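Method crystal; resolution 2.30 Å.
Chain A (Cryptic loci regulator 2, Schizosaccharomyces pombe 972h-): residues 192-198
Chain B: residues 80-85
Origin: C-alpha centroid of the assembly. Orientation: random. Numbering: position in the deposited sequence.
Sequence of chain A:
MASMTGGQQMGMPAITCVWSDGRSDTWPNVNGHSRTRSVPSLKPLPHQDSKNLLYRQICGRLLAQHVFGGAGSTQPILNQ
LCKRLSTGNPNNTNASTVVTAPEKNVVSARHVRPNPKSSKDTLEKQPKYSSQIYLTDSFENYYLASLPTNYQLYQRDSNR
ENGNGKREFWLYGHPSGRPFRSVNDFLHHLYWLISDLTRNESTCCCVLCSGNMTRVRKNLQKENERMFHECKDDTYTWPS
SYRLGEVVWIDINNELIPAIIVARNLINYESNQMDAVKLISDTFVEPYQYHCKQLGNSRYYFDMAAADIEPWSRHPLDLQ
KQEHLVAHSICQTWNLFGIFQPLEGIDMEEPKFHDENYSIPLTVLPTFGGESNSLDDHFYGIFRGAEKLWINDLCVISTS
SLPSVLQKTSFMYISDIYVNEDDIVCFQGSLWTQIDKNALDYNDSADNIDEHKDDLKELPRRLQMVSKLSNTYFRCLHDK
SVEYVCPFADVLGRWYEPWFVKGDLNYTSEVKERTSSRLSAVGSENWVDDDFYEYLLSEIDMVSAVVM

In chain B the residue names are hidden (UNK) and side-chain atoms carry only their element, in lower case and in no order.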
# COMPACT_ATOMS: atom_id res chain seq x y z
N TRP A 192 14.68 -9.30 -8.80
CA TRP A 192 15.52 -9.44 -7.61
C TRP A 192 16.90 -8.84 -7.82
O TRP A 192 17.48 -8.27 -6.90
CB TRP A 192 15.63 -10.92 -7.24
CG TRP A 192 16.62 -11.20 -6.15
CD1 TRP A 192 16.42 -11.07 -4.81
CD2 TRP A 192 17.96 -11.67 -6.31
NE1 TRP A 192 17.55 -11.42 -4.12
CE2 TRP A 192 18.51 -11.80 -5.02
CE3 TRP A 192 18.75 -12.00 -7.41
CZ2 TRP A 192 19.82 -12.23 -4.80
CZ3 TRP A 192 20.05 -12.44 -7.20
CH2 TRP A 192 20.57 -12.55 -5.90
N LEU A 193 17.44 -8.95 -9.04
CA LEU A 193 18.78 -8.43 -9.31
C LEU A 193 18.83 -6.92 -9.14
O LEU A 193 19.84 -6.38 -8.67
CB LEU A 193 19.22 -8.83 -10.72
CG LEU A 193 19.75 -10.25 -10.90
CD1 LEU A 193 19.96 -10.54 -12.38
CD2 LEU A 193 21.04 -10.46 -10.13
N ILE A 194 17.77 -6.22 -9.52
CA ILE A 194 17.77 -4.76 -9.45
C ILE A 194 17.19 -4.23 -8.14
O ILE A 194 17.41 -3.05 -7.83
CB ILE A 194 17.00 -4.15 -10.63
CG1 ILE A 194 15.53 -4.55 -10.58
CG2 ILE A 194 17.62 -4.57 -11.96
CD1 ILE A 194 14.65 -3.51 -9.97
N SER A 195 16.48 -5.05 -7.38
CA SER A 195 15.79 -4.59 -6.17
C SER A 195 16.53 -4.95 -4.89
O SER A 195 16.72 -4.09 -4.02
CB SER A 195 14.37 -5.16 -6.12
OG SER A 195 13.52 -4.47 -7.02
N ASP A 196 16.96 -6.20 -4.74
CA ASP A 196 17.57 -6.65 -3.49
C ASP A 196 18.97 -6.06 -3.39
O ASP A 196 19.91 -6.54 -4.02
CB ASP A 196 17.60 -8.17 -3.42
CG ASP A 196 18.10 -8.68 -2.07
OD1 ASP A 196 18.31 -7.86 -1.16
OD2 ASP A 196 18.25 -9.92 -1.93
N LEU A 197 19.11 -5.01 -2.58
CA LEU A 197 20.40 -4.34 -2.43
C LEU A 197 21.40 -5.17 -1.64
O LEU A 197 22.61 -4.93 -1.75
CB LEU A 197 20.20 -2.98 -1.76
CG LEU A 197 19.29 -2.02 -2.54
CD1 LEU A 197 18.86 -0.84 -1.68
CD2 LEU A 197 20.00 -1.53 -3.80
N THR A 198 20.94 -6.13 -0.85
CA THR A 198 21.82 -7.01 -0.10
C THR A 198 22.26 -8.23 -0.91
O THR A 198 23.10 -9.00 -0.44
CB THR A 198 21.15 -7.48 1.19
OG1 THR A 198 20.02 -8.31 0.88
CG2 THR A 198 20.68 -6.29 2.02
N UNK B 80 13.06 7.79 -1.67
CA UNK B 80 12.90 6.54 -2.39
C UNK B 80 14.05 5.61 -2.05
O UNK B 80 15.14 6.03 -1.66
c UNK B 80 14.15 7.28 -4.47
c UNK B 80 11.69 7.71 -4.26
c UNK B 80 12.82 6.75 -3.92
N UNK B 81 13.79 4.31 -2.22
CA UNK B 81 14.80 3.29 -1.99
C UNK B 81 15.69 3.15 -3.22
O UNK B 81 15.21 3.17 -4.36
o UNK B 81 13.25 -0.71 -1.62
c UNK B 81 15.08 0.80 -1.39
n UNK B 81 14.97 -1.39 -0.35
c UNK B 81 14.13 1.95 -1.68
c UNK B 81 14.35 -0.50 -1.13
N UNK B 82 16.99 3.02 -2.99
CA UNK B 82 17.93 2.83 -4.09
C UNK B 82 17.59 1.55 -4.86
O UNK B 82 16.94 0.63 -4.35
c UNK B 82 19.37 2.75 -3.58
n UNK B 82 22.50 1.52 -3.89
n UNK B 82 21.86 2.83 -2.09
c UNK B 82 21.44 3.99 -2.89
c UNK B 82 19.93 4.06 -3.06
n UNK B 82 22.70 0.72 -1.76
c UNK B 82 22.35 1.70 -2.58
N UNK B 83 18.03 1.51 -6.11
CA UNK B 83 17.84 0.36 -6.97
C UNK B 83 19.12 0.10 -7.75
O UNK B 83 19.87 1.03 -8.07
n UNK B 83 13.27 -1.21 -4.72
c UNK B 83 15.32 0.82 -7.26
c UNK B 83 14.82 -0.41 -6.51
c UNK B 83 16.66 0.56 -7.94
c UNK B 83 13.66 -0.06 -5.60
N UNK B 84 19.36 -1.17 -8.05
CA UNK B 84 20.53 -1.57 -8.84
C UNK B 84 20.21 -1.46 -10.33
O UNK B 84 20.22 -2.44 -11.08
n UNK B 84 21.22 -4.22 -6.40
c UNK B 84 20.96 -2.99 -8.47
o UNK B 84 22.12 -2.17 -6.54
c UNK B 84 21.48 -3.09 -7.05
N UNK B 85 19.91 -0.24 -10.76
CA UNK B 85 19.39 0.01 -12.10
C UNK B 85 20.01 1.29 -12.66
O UNK B 85 20.14 2.29 -11.94
c UNK B 85 17.30 -0.17 -13.50
c UNK B 85 17.85 0.09 -12.10
c UNK B 85 17.37 1.44 -11.57
c UNK B 85 15.82 -0.47 -13.51

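Position 80 of chain B carries three side-chain carbons, the first bonded to the other two, and none touches the chain A stretch. A fork directly at CB with no further atoms is valine. B:Val80 lies in a strand, and the nearer of its two methyl carbons stays 9.8 Å from A:Leu197 CD1.

At position 81 three carbons run in line, and the third bears one oxygen and one nitrogen. The CA-to-CB bond points toward the chain A stretch, and the second side-chain carbon lies 4.1 Å from A:Leu197 CD1. A terminal amide after two methylenes is glutamine. The contact of B:Gln81 is therefore one of CG with a leucine methyl, nonpolar in character.

Position 82 shows three carbons, a nitrogen, and then a carbon carrying two more nitrogens. The CA-to-CB bond points sideways, but the end of the side chain comes nearer, one terminal nitrogen lying 3.9 Å from A:Leu197 CD2. A:Leu197 CD1 covers one face of this planar group and lies 3.6 Å from the backbone O of position 82. The group is a guanidinium, hence arginine; the nitrogen near CD2 is NH1 of B:Arg82.

Position 83 has four carbons in a row ending in nitrogen, which is 4.0 Å from A:Ser195 OG, with no hydrogen bond assigned. The pattern is lysine. Chi1 and chi2 are both m, followed by two t angles, and this path brings NZ of B:Lys83 to 3.1 Å from OE1 of B:Gln81, a hydrogen bond within chain B.

At position 84 two carbons are followed by one oxygen and one nitrogen on the second carbon. The CA-to-CB bond points toward chain A; the nitrogen lies 3.4 Å from A:Leu193 O and the oxygen 3.5 Å from A:Leu197 CD2. This amide, one methylene shorter than that at 81, is asparagine. ND2 of B:Asn84 donates a weak hydrogen bond to A:Leu193 O (159°).

Position 85 holds four carbons, forked at the first, with one arm two carbons long; the closest approach is CB to A:Ile194 CB, 4.6 Å. This is isoleucine, and chi1 and chi2 of B:Ile85 are both t.

The contact works by capturing carbonyls near the end of a helix. The backbone N of B:Asn84 donates to A:Ile194 O at 2.7 Å and 157°, the shorter and stronger bond, while ND2 of the same residue reaches A:Leu193 O. Beyond the helix, A:Asp196 leaves helical phi/psi, and the CA-to-CB bond of A:Leu197 points toward chain B, where its methyls pack against B:Gln81, B:Arg82 and B:Asn84. Together the stretches bury 453 Å², with A:Leu197 and B:Asn84 the most covered residues on their respective sides.

Chain B, residues 80-85: VQRKNI
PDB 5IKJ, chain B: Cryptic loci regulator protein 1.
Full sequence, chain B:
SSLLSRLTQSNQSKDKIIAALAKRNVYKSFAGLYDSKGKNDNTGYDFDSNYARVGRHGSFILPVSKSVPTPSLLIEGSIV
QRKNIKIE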